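Long-range contacts in oligogalacturonate lyase (Yersinia enterocolitica subsp. enterocolitica, PDB 3PE7), which cleaves oligogalacturonates by beta-elimination, probably in the cytoplasm, on a seven-bladed beta-propeller that carries manganese and calcium ions: residues H34-R45 with T83-D92; Q74-N82 with A94-R102. All coordinates share one frame; numbering follows the deposited sequence.

Contact 1. Residues H34-R45 with T83-D92; sequences HRNYFYQKCFTR and TFGGFLSPDD
With CG set between the backbone N and the carbonyl carbon (chi1 66°), the imidazole of His-34 turns onto the ring of Phe-84, whose own CG sits beside its backbone N (chi1 -68°). The two form an offset stack, centroids 4.0 Å apart, where two neighbouring blades of the seven-bladed beta-propeller meet: 34-45 leads from strand 33-34 of one blade, and 83-92 carries strand 87-88, an outermost strand of the next. Two further bonds fix the rotation of the imidazole. NE2 is hydrogen-bonded to Thr-83 OG1 at 2.7 Å, and ND1 donates to Arg-35 O from above the carbonyl plane. Phe-84 also serves Tyr-37, placing CB over one face of the phenol ring while its carbonyl O accepts from Tyr-37 N. That phenol lies beside the manganese ligands Gln-350 and His-355, so the aromatic cluster backs onto the metal site.

Farther along, Leu-88 N donates to Lys-41 O (3.0 Å), a second backbone link. Lys-41 stretches out fully past Leu-88 CB, and NZ meets both Ser-89 O and Asp-92 OD1, the latter on its syn side but tilted out of the carboxylate plane, in a salt bridge. Ser-89 O is gripped twice, since Asp-92 N reaches it from the opposite face as it closes a type I turn. The other carboxylate oxygen belongs to Arg-45. Backbone N and side-chain NE approach Asp-92 OD2 from opposite faces, NE at 3.0 Å, and a water joins Arg-45 NH2 to the same oxygen.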
loop_
_atom_site.group_PDB
_atom_site.type_symbol
_atom_site.label_atom_id
_atom_site.label_comp_id
_atom_site.label_asym_id
_atom_site.label_seq_id
_atom_site.Cartn_x
_atom_site.Cartn_y
_atom_site.Cartn_z
ATOM N N HIS A 34 -0.363 -4.516 12.644
ATOM C CA HIS A 34 0.169 -4.565 11.289
ATOM C C HIS A 34 0.412 -3.171 10.755
ATOM O O HIS A 34 -0.220 -2.205 11.181
ATOM C CB HIS A 34 -0.808 -5.291 10.345
ATOM C CG HIS A 34 -2.090 -4.546 10.159
ATOM N ND1 HIS A 34 -2.245 -3.567 9.199
ATOM C CD2 HIS A 34 -3.245 -4.569 10.869
ATOM C CE1 HIS A 34 -3.468 -3.063 9.288
ATOM N NE2 HIS A 34 -4.089 -3.644 10.302
ATOM N N ARG A 35 1.339 -3.070 9.808
ATOM C CA ARG A 35 1.569 -1.788 9.147
ATOM C C ARG A 35 0.494 -1.512 8.095
ATOM O O ARG A 35 -0.238 -2.421 7.699
ATOM C CB ARG A 35 2.966 -1.805 8.530
ATOM C CG ARG A 35 2.985 -2.644 7.285
ATOM C CD ARG A 35 2.801 -1.649 6.123
ATOM N NE ARG A 35 4.127 -1.290 5.806
ATOM C CZ ARG A 35 4.638 -0.161 5.336
ATOM N NH1 ARG A 35 3.946 0.954 5.040
ATOM N NH2 ARG A 35 5.943 -0.200 5.180
ATOM N N ASN A 36 0.396 -0.266 7.615
ATOM C CA ASN A 36 -0.572 0.087 6.574
ATOM C C ASN A 36 -0.086 -0.317 5.173
ATOM O O ASN A 36 1.003 -0.893 5.036
ATOM C CB ASN A 36 -0.932 1.591 6.651
ATOM C CG ASN A 36 0.189 2.518 6.146
ATOM O OD1 ASN A 36 -0.061 3.695 5.842
ATOM N ND2 ASN A 36 1.404 2.015 6.079
ATOM N N TYR A 37 -0.864 -0.028 4.138
ATOM C CA TYR A 37 -0.399 -0.305 2.786
ATOM C C TYR A 37 0.872 0.514 2.480
ATOM O O TYR A 37 0.995 1.678 2.894
ATOM C CB TYR A 37 -1.500 -0.037 1.755
ATOM C CG TYR A 37 -2.603 -1.074 1.732
ATOM C CD1 TYR A 37 -2.333 -2.431 1.941
ATOM C CD2 TYR A 37 -3.913 -0.704 1.433
ATOM C CE1 TYR A 37 -3.370 -3.395 1.881
ATOM C CE2 TYR A 37 -4.936 -1.641 1.367
ATOM C CZ TYR A 37 -4.665 -2.976 1.590
ATOM O OH TYR A 37 -5.698 -3.893 1.528
ATOM N N PHE A 38 1.807 -0.115 1.783
ATOM C CA PHE A 38 3.171 0.412 1.639
ATOM C C PHE A 38 3.285 1.740 0.899
ATOM O O PHE A 38 4.275 2.457 1.070
ATOM C CB PHE A 38 4.091 -0.627 0.959
ATOM C CG PHE A 38 3.624 -1.055 -0.399
ATOM C CD1 PHE A 38 3.982 -0.339 -1.541
ATOM C CD2 PHE A 38 2.791 -2.174 -0.528
ATOM C CE1 PHE A 38 3.528 -0.727 -2.803
ATOM C CE2 PHE A 38 2.323 -2.558 -1.777
ATOM C CZ PHE A 38 2.695 -1.843 -2.914
ATOM N N TYR A 39 2.299 2.045 0.058
ATOM C CA TYR A 39 2.330 3.292 -0.735
ATOM C C TYR A 39 1.699 4.489 -0.008
ATOM O O TYR A 39 1.779 5.640 -0.504
ATOM C CB TYR A 39 1.709 3.067 -2.123
ATOM C CG TYR A 39 0.310 2.487 -2.076
ATOM C CD1 TYR A 39 0.100 1.102 -2.032
ATOM C CD2 TYR A 39 -0.809 3.333 -2.063
ATOM C CE1 TYR A 39 -1.201 0.565 -1.983
ATOM C CE2 TYR A 39 -2.089 2.811 -2.009
ATOM C CZ TYR A 39 -2.280 1.436 -1.952
ATOM O OH TYR A 39 -3.562 0.933 -1.909
ATOM N N GLN A 40 1.086 4.229 1.153
ATOM C CA GLN A 40 0.410 5.263 1.971
ATOM C C GLN A 40 1.329 5.770 3.086
ATOM O O GLN A 40 1.988 4.973 3.781
ATOM C CB GLN A 40 -0.909 4.742 2.588
ATOM C CG GLN A 40 -2.001 4.284 1.572
ATOM C CD GLN A 40 -2.737 5.453 0.910
ATOM O OE1 GLN A 40 -3.971 5.569 1.025
ATOM N NE2 GLN A 40 -1.997 6.317 0.211
ATOM N N LYS A 41 1.383 7.093 3.270
ATOM C CA LYS A 41 2.259 7.664 4.305
ATOM C C LYS A 41 1.908 7.186 5.712
ATOM O O LYS A 41 0.758 7.344 6.155
ATOM C CB LYS A 41 2.241 9.206 4.255
ATOM C CG LYS A 41 3.089 9.845 5.348
ATOM C CD LYS A 41 3.044 11.372 5.235
ATOM C CE LYS A 41 3.661 12.007 6.476
ATOM N NZ LYS A 41 3.614 13.515 6.397
ATOM N N CYS A 42 2.895 6.583 6.402
ATOM C CA CYS A 42 2.728 6.165 7.801
ATOM C C CYS A 42 3.741 6.732 8.796
ATOM O O CYS A 42 3.480 6.729 9.976
ATOM C CB CYS A 42 2.704 4.626 7.951
ATOM S SG CYS A 42 4.184 3.775 7.311
ATOM N N PHE A 43 4.903 7.180 8.311
ATOM C CA PHE A 43 5.865 7.858 9.161
ATOM C C PHE A 43 5.658 9.359 9.082
ATOM O O PHE A 43 5.404 9.874 8.013
ATOM C CB PHE A 43 7.300 7.565 8.719
ATOM C CG PHE A 43 7.763 6.193 9.047
ATOM C CD1 PHE A 43 8.259 5.895 10.315
ATOM C CD2 PHE A 43 7.736 5.201 8.063
ATOM C CE1 PHE A 43 8.729 4.593 10.605
ATOM C CE2 PHE A 43 8.165 3.906 8.352
ATOM C CZ PHE A 43 8.674 3.609 9.615
ATOM N N THR A 44 5.794 10.058 10.207
ATOM C CA THR A 44 5.843 11.527 10.161
ATOM C C THR A 44 7.134 11.944 9.432
ATOM O O THR A 44 8.056 11.151 9.301
ATOM C CB THR A 44 5.746 12.177 11.557
ATOM O OG1 THR A 44 6.721 11.627 12.451
ATOM C CG2 THR A 44 4.360 11.949 12.135
ATOM N N ARG A 45 7.184 13.179 8.959
ATOM C CA ARG A 45 8.311 13.616 8.119
ATOM C C ARG A 45 9.676 13.459 8.786
ATOM O O ARG A 45 10.656 13.125 8.111
ATOM C CB ARG A 45 8.100 15.056 7.665
ATOM C CG ARG A 45 6.962 15.200 6.665
ATOM C CD ARG A 45 6.636 16.691 6.417
ATOM N NE ARG A 45 6.169 17.360 7.619
ATOM C CZ ARG A 45 5.848 18.651 7.661
ATOM N NH1 ARG A 45 5.940 19.392 6.561
ATOM N NH2 ARG A 45 5.447 19.197 8.799
ATOM N N THR A 83 -7.981 -0.590 8.613
ATOM C CA THR A 83 -6.682 -0.198 9.155
ATOM C C THR A 83 -5.546 -0.293 8.131
ATOM O O THR A 83 -4.362 -0.109 8.473
ATOM C CB THR A 83 -6.319 -0.986 10.439
ATOM O OG1 THR A 83 -6.488 -2.397 10.210
ATOM C CG2 THR A 83 -7.213 -0.522 11.602
ATOM N N PHE A 84 -5.890 -0.541 6.873
ATOM C CA PHE A 84 -4.849 -0.681 5.862
ATOM C C PHE A 84 -4.713 0.551 4.983
ATOM O O PHE A 84 -3.604 0.938 4.615
ATOM C CB PHE A 84 -5.109 -1.920 4.983
ATOM C CG PHE A 84 -4.934 -3.206 5.735
ATOM C CD1 PHE A 84 -5.961 -3.682 6.566
ATOM C CD2 PHE A 84 -3.744 -3.919 5.650
ATOM C CE1 PHE A 84 -5.795 -4.864 7.274
ATOM C CE2 PHE A 84 -3.573 -5.095 6.350
ATOM C CZ PHE A 84 -4.589 -5.563 7.160
ATOM N N GLY A 85 -5.846 1.157 4.646
ATOM C CA GLY A 85 -5.852 2.225 3.646
ATOM C C GLY A 85 -5.472 3.599 4.172
ATOM O O GLY A 85 -5.355 4.540 3.379
ATOM N N GLY A 86 -5.296 3.722 5.484
ATOM C CA GLY A 86 -5.145 5.034 6.129
ATOM C C GLY A 86 -3.798 5.661 5.859
ATOM O O GLY A 86 -2.822 4.959 5.619
ATOM N N PHE A 87 -3.757 6.992 5.903
ATOM C CA PHE A 87 -2.510 7.718 5.670
ATOM C C PHE A 87 -2.458 9.005 6.486
ATOM O O PHE A 87 -3.485 9.577 6.865
ATOM C CB PHE A 87 -2.321 8.006 4.180
ATOM C CG PHE A 87 -3.399 8.872 3.572
ATOM C CD1 PHE A 87 -3.240 10.257 3.502
ATOM C CD2 PHE A 87 -4.559 8.301 3.053
ATOM C CE1 PHE A 87 -4.247 11.070 2.917
ATOM C CE2 PHE A 87 -5.569 9.096 2.458
ATOM C CZ PHE A 87 -5.419 10.475 2.393
ATOM N N LEU A 88 -1.242 9.443 6.769
ATOM C CA LEU A 88 -1.010 10.734 7.407
ATOM C C LEU A 88 -0.982 11.835 6.357
ATOM O O LEU A 88 -0.528 11.633 5.227
ATOM C CB LEU A 88 0.328 10.718 8.158
ATOM C CG LEU A 88 0.438 9.690 9.289
ATOM C CD1 LEU A 88 1.866 9.760 9.927
ATOM C CD2 LEU A 88 -0.678 9.926 10.302
ATOM N N SER A 89 -1.450 13.019 6.748
ATOM C CA SER A 89 -1.373 14.177 5.867
ATOM C C SER A 89 0.098 14.613 5.701
ATOM O O SER A 89 0.939 14.274 6.545
ATOM C CB SER A 89 -2.191 15.333 6.467
ATOM O OG SER A 89 -1.729 15.668 7.766
ATOM N N PRO A 90 0.396 15.399 4.650
ATOM C CA PRO A 90 1.779 15.897 4.485
ATOM C C PRO A 90 2.332 16.611 5.710
ATOM O O PRO A 90 3.502 16.396 6.080
ATOM C CB PRO A 90 1.679 16.841 3.270
ATOM C CG PRO A 90 0.549 16.288 2.449
ATOM C CD PRO A 90 -0.445 15.708 3.477
ATOM N N ASP A 91 1.492 17.414 6.371
ATOM C CA ASP A 91 1.929 18.196 7.520
ATOM C C ASP A 91 1.952 17.429 8.851
ATOM O O ASP A 91 2.214 18.003 9.905
ATOM C CB ASP A 91 1.105 19.501 7.627
ATOM C CG ASP A 91 1.387 20.468 6.483
ATOM O OD1 ASP A 91 2.495 20.410 5.886
ATOM O OD2 ASP A 91 0.501 21.303 6.176
ATOM N N ASP A 92 1.698 16.119 8.803
ATOM C CA ASP A 92 1.724 15.288 10.028
ATOM C C ASP A 92 0.646 15.621 11.060
ATOM O O ASP A 92 0.754 15.233 12.231
ATOM C CB ASP A 92 3.104 15.356 10.713
ATOM C CG ASP A 92 4.229 14.946 9.800
ATOM O OD1 ASP A 92 4.029 14.039 8.964
ATOM O OD2 ASP A 92 5.324 15.546 9.909
HETATM O O HOH W 1 -1.887 0.398 9.706
HETATM O O HOH W 2 5.407 18.169 11.398
#

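Contact 2. Residues Q74-N82 with A94-R102; sequences QLTEGRGDN and ALFYVKDGR
The ring of Tyr-97 is approached obliquely by two groups of 74-82: Thr-76 CG2 comes within 3.6 Å of CE1, and Asp-81 OD1 within 3.4 Å of CE2. The Asp-81 carboxylate stands steeply to the ring, the planes 78° apart. Tyr-97 reaches this place because its CG lies between the backbone N and the carbonyl carbon (chi1 77°), which lifts the ring from strand 94-99 toward the loop. Its hydroxyl is bonded to Glu-114, and a water lies among Tyr-97 OH, Asp-81 OD1 and Glu-77 O.

The same carboxylate ties the loop to itself. Thr-76 OG1 donates to Asp-81 OD2 at 2.6 Å, arriving from above the carboxylate plane, and Thr-76 OG1 is bonded in addition to Tyr-62 N. Thus the threonine turns its hydroxyl to Asp-81 and its methyl to the tyrosine. Beyond it, Leu-75 CD1 meets Leu-95 CD2 at 3.9 Å, both packed on Leu-51 of strand 49-54.

At the other end the interaction passes to the backbone. Asp-100 N donates to Gly-80 O at 2.8 Å, and Asn-82 N to Val-98 O at 3.1 Å. These two bonds flank Asp-81 and Lys-99 in a single beta bridge. Waters extend it: one lies between Gly-80 O, Val-98 O and Gly-101 N, and another links Asn-82 O with Val-98 N. Asp-100 OD1 rests 3.4 Å from Gly-80 CA, where the glycine leaves room for it. The arrangement is an inter-blade connection of the beta-propeller: the loop leaving strand 71-74 of one blade packs against strand 94-99 of the next and is bridged antiparallel to the end of that strand.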
loop_
_atom_site.group_PDB
_atom_site.type_symbol
_atom_site.label_atom_id
_atom_site.label_comp_id
_atom_site.label_asym_id
_atom_site.label_seq_id
_atom_site.Cartn_x
_atom_site.Cartn_y
_atom_site.Cartn_z
ATOM N N GLN A 74 -3.893 5.440 21.033
ATOM C CA GLN A 74 -5.031 4.982 20.238
ATOM C C GLN A 74 -5.715 6.163 19.586
ATOM O O GLN A 74 -6.137 7.110 20.282
ATOM C CB GLN A 74 -6.031 4.210 21.114
ATOM C CG GLN A 74 -7.155 3.560 20.304
ATOM C CD GLN A 74 -8.034 2.672 21.149
ATOM O OE1 GLN A 74 -7.625 2.213 22.222
ATOM N NE2 GLN A 74 -9.236 2.384 20.651
ATOM N N LEU A 75 -5.836 6.104 18.262
ATOM C CA LEU A 75 -6.364 7.216 17.452
ATOM C C LEU A 75 -7.844 7.068 17.136
ATOM O O LEU A 75 -8.559 8.055 17.059
ATOM C CB LEU A 75 -5.601 7.345 16.131
ATOM C CG LEU A 75 -4.081 7.555 16.208
ATOM C CD1 LEU A 75 -3.529 7.642 14.781
ATOM C CD2 LEU A 75 -3.765 8.837 16.976
ATOM N N THR A 76 -8.271 5.841 16.865
ATOM C CA THR A 76 -9.664 5.587 16.485
ATOM C C THR A 76 -10.219 4.455 17.378
ATOM O O THR A 76 -9.454 3.700 17.993
ATOM C CB THR A 76 -9.791 5.220 14.981
ATOM O OG1 THR A 76 -9.117 3.974 14.719
ATOM C CG2 THR A 76 -9.193 6.308 14.080
ATOM N N GLU A 77 -11.547 4.358 17.444
ATOM C CA GLU A 77 -12.184 3.329 18.238
ATOM C C GLU A 77 -13.429 2.805 17.541
ATOM O O GLU A 77 -13.989 3.462 16.655
ATOM C CB GLU A 77 -12.503 3.874 19.643
ATOM C CG GLU A 77 -13.490 5.035 19.663
ATOM C CD GLU A 77 -13.720 5.624 21.056
ATOM O OE1 GLU A 77 -12.969 5.301 21.999
ATOM O OE2 GLU A 77 -14.668 6.429 21.218
ATOM N N GLY A 78 -13.855 1.612 17.939
ATOM C CA GLY A 78 -15.044 1.005 17.364
ATOM C C GLY A 78 -14.738 -0.101 16.377
ATOM O O GLY A 78 -13.577 -0.422 16.137
ATOM N N ARG A 79 -15.783 -0.672 15.778
ATOM C CA ARG A 79 -15.638 -1.938 15.036
ATOM C C ARG A 79 -15.468 -1.915 13.504
ATOM O O ARG A 79 -15.289 -2.979 12.886
ATOM C CB ARG A 79 -16.793 -2.890 15.417
ATOM C CG ARG A 79 -16.781 -3.268 16.901
ATOM N N GLY A 80 -15.511 -0.742 12.892
ATOM C CA GLY A 80 -15.521 -0.667 11.429
ATOM C C GLY A 80 -14.348 0.011 10.746
ATOM O O GLY A 80 -14.497 0.516 9.640
ATOM N N ASP A 81 -13.178 0.033 11.386
ATOM C CA ASP A 81 -12.023 0.706 10.762
ATOM C C ASP A 81 -11.384 -0.181 9.720
ATOM O O ASP A 81 -11.152 -1.366 9.975
ATOM C CB ASP A 81 -10.939 1.062 11.786
ATOM C CG ASP A 81 -11.419 2.028 12.851
ATOM O OD1 ASP A 81 -12.493 2.652 12.675
ATOM O OD2 ASP A 81 -10.706 2.141 13.876
ATOM N N ASN A 82 -11.068 0.393 8.564
ATOM C CA ASN A 82 -10.156 -0.259 7.639
ATOM C C ASN A 82 -8.784 0.274 8.005
ATOM O O ASN A 82 -8.486 1.446 7.769
ATOM C CB ASN A 82 -10.495 0.075 6.192
ATOM C CG ASN A 82 -9.526 -0.539 5.207
ATOM O OD1 ASN A 82 -8.302 -0.485 5.391
ATOM N ND2 ASN A 82 -10.071 -1.110 4.128
ATOM N N ALA A 94 -2.873 15.194 10.535
ATOM C CA ALA A 94 -4.145 14.485 10.342
ATOM C C ALA A 94 -3.963 13.042 9.901
ATOM O O ALA A 94 -2.973 12.696 9.263
ATOM C CB ALA A 94 -5.035 15.222 9.346
ATOM N N LEU A 95 -4.944 12.211 10.243
ATOM C CA LEU A 95 -5.074 10.868 9.685
ATOM C C LEU A 95 -6.334 10.820 8.827
ATOM O O LEU A 95 -7.385 11.295 9.250
ATOM C CB LEU A 95 -5.185 9.832 10.799
ATOM C CG LEU A 95 -5.829 8.474 10.486
ATOM C CD1 LEU A 95 -4.923 7.624 9.578
ATOM C CD2 LEU A 95 -6.108 7.764 11.807
ATOM N N PHE A 96 -6.219 10.268 7.623
ATOM C CA PHE A 96 -7.390 9.963 6.780
ATOM C C PHE A 96 -7.571 8.453 6.701
ATOM O O PHE A 96 -6.599 7.719 6.507
ATOM C CB PHE A 96 -7.219 10.517 5.370
ATOM C CG PHE A 96 -7.245 12.018 5.306
ATOM C CD1 PHE A 96 -6.071 12.754 5.471
ATOM C CD2 PHE A 96 -8.442 12.693 5.080
ATOM C CE1 PHE A 96 -6.095 14.166 5.411
ATOM C CE2 PHE A 96 -8.477 14.101 5.005
ATOM C CZ PHE A 96 -7.304 14.836 5.184
ATOM N N TYR A 97 -8.812 7.989 6.862
ATOM C CA TYR A 97 -9.091 6.557 6.774
ATOM C C TYR A 97 -10.575 6.350 6.490
ATOM O O TYR A 97 -11.370 7.285 6.594
ATOM C CB TYR A 97 -8.698 5.845 8.086
ATOM C CG TYR A 97 -9.699 6.042 9.206
ATOM C CD1 TYR A 97 -9.770 7.250 9.914
ATOM C CD2 TYR A 97 -10.588 5.018 9.564
ATOM C CE1 TYR A 97 -10.695 7.428 10.951
ATOM C CE2 TYR A 97 -11.518 5.203 10.601
ATOM C CZ TYR A 97 -11.565 6.403 11.281
ATOM O OH TYR A 97 -12.486 6.598 12.296
ATOM N N VAL A 98 -10.937 5.121 6.141
ATOM C CA VAL A 98 -12.336 4.778 5.862
ATOM C C VAL A 98 -12.948 3.971 7.021
ATOM O O VAL A 98 -12.388 2.959 7.484
ATOM C CB VAL A 98 -12.491 3.994 4.552
ATOM C CG1 VAL A 98 -13.985 3.636 4.310
ATOM C CG2 VAL A 98 -11.938 4.788 3.376
ATOM N N LYS A 99 -14.105 4.440 7.474
ATOM C CA LYS A 99 -14.850 3.789 8.543
ATOM C C LYS A 99 -16.142 3.228 7.959
ATOM O O LYS A 99 -16.812 3.886 7.149
ATOM C CB LYS A 99 -15.166 4.786 9.649
ATOM C CG LYS A 99 -15.456 4.149 11.020
ATOM C CD LYS A 99 -16.251 5.091 11.919
ATOM C CE LYS A 99 -15.706 6.515 11.916
ATOM N NZ LYS A 99 -16.231 7.363 13.040
ATOM N N ASP A 100 -16.460 1.998 8.362
ATOM C CA ASP A 100 -17.687 1.312 7.955
ATOM C C ASP A 100 -17.848 1.177 6.452
ATOM O O ASP A 100 -18.971 1.157 5.938
ATOM C CB ASP A 100 -18.917 1.954 8.624
ATOM C CG ASP A 100 -18.941 1.716 10.114
ATOM O OD1 ASP A 100 -18.572 0.606 10.548
ATOM O OD2 ASP A 100 -19.307 2.644 10.862
ATOM N N GLY A 101 -16.720 1.078 5.748
ATOM C CA GLY A 101 -16.711 0.915 4.308
ATOM C C GLY A 101 -17.084 2.123 3.463
ATOM O O GLY A 101 -16.776 2.143 2.282
ATOM N N ARG A 102 -17.711 3.132 4.060
ATOM C CA ARG A 102 -18.387 4.193 3.286
ATOM C C ARG A 102 -17.973 5.618 3.666
ATOM O O ARG A 102 -18.112 6.545 2.864
ATOM C CB ARG A 102 -19.919 4.068 3.448
ATOM C CG ARG A 102 -20.400 4.381 4.869
ATOM C CD ARG A 102 -21.713 3.710 5.247
ATOM N NE ARG A 102 -21.882 3.676 6.707
ATOM C CZ ARG A 102 -22.981 3.283 7.352
ATOM N NH1 ARG A 102 -24.062 2.874 6.689
ATOM N NH2 ARG A 102 -22.996 3.310 8.678
HETATM O O HOH W 3 -13.774 4.562 13.931
HETATM O O HOH W 4 -13.994 0.679 6.533
HETATM O O HOH W 5 -8.894 3.207 5.482
#

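Contacts 1 and 2 have centres about 13 Å apart and share one sheet, since strand 87-88 of contact 1 pairs antiparallel with strand 94-99 of contact 2. The join is made by Phe-96 N to Phe-87 O (2.9 Å) and Ser-89 N to Ala-94 O (3.0 Å), both probable hydrogen bonds. Their segments alternate along the chain, and residues 74-82 run straight into 83-92, where Asn-82 OD1 accepts from Phe-84 N and Gly-85 N. The two differ in depth: contact 1 reaches the manganese site, with the Tyr-37 side chain about 5 Å from the ion, whereas in contact 2 the Asn-82 side chain stays about 12 Å from it.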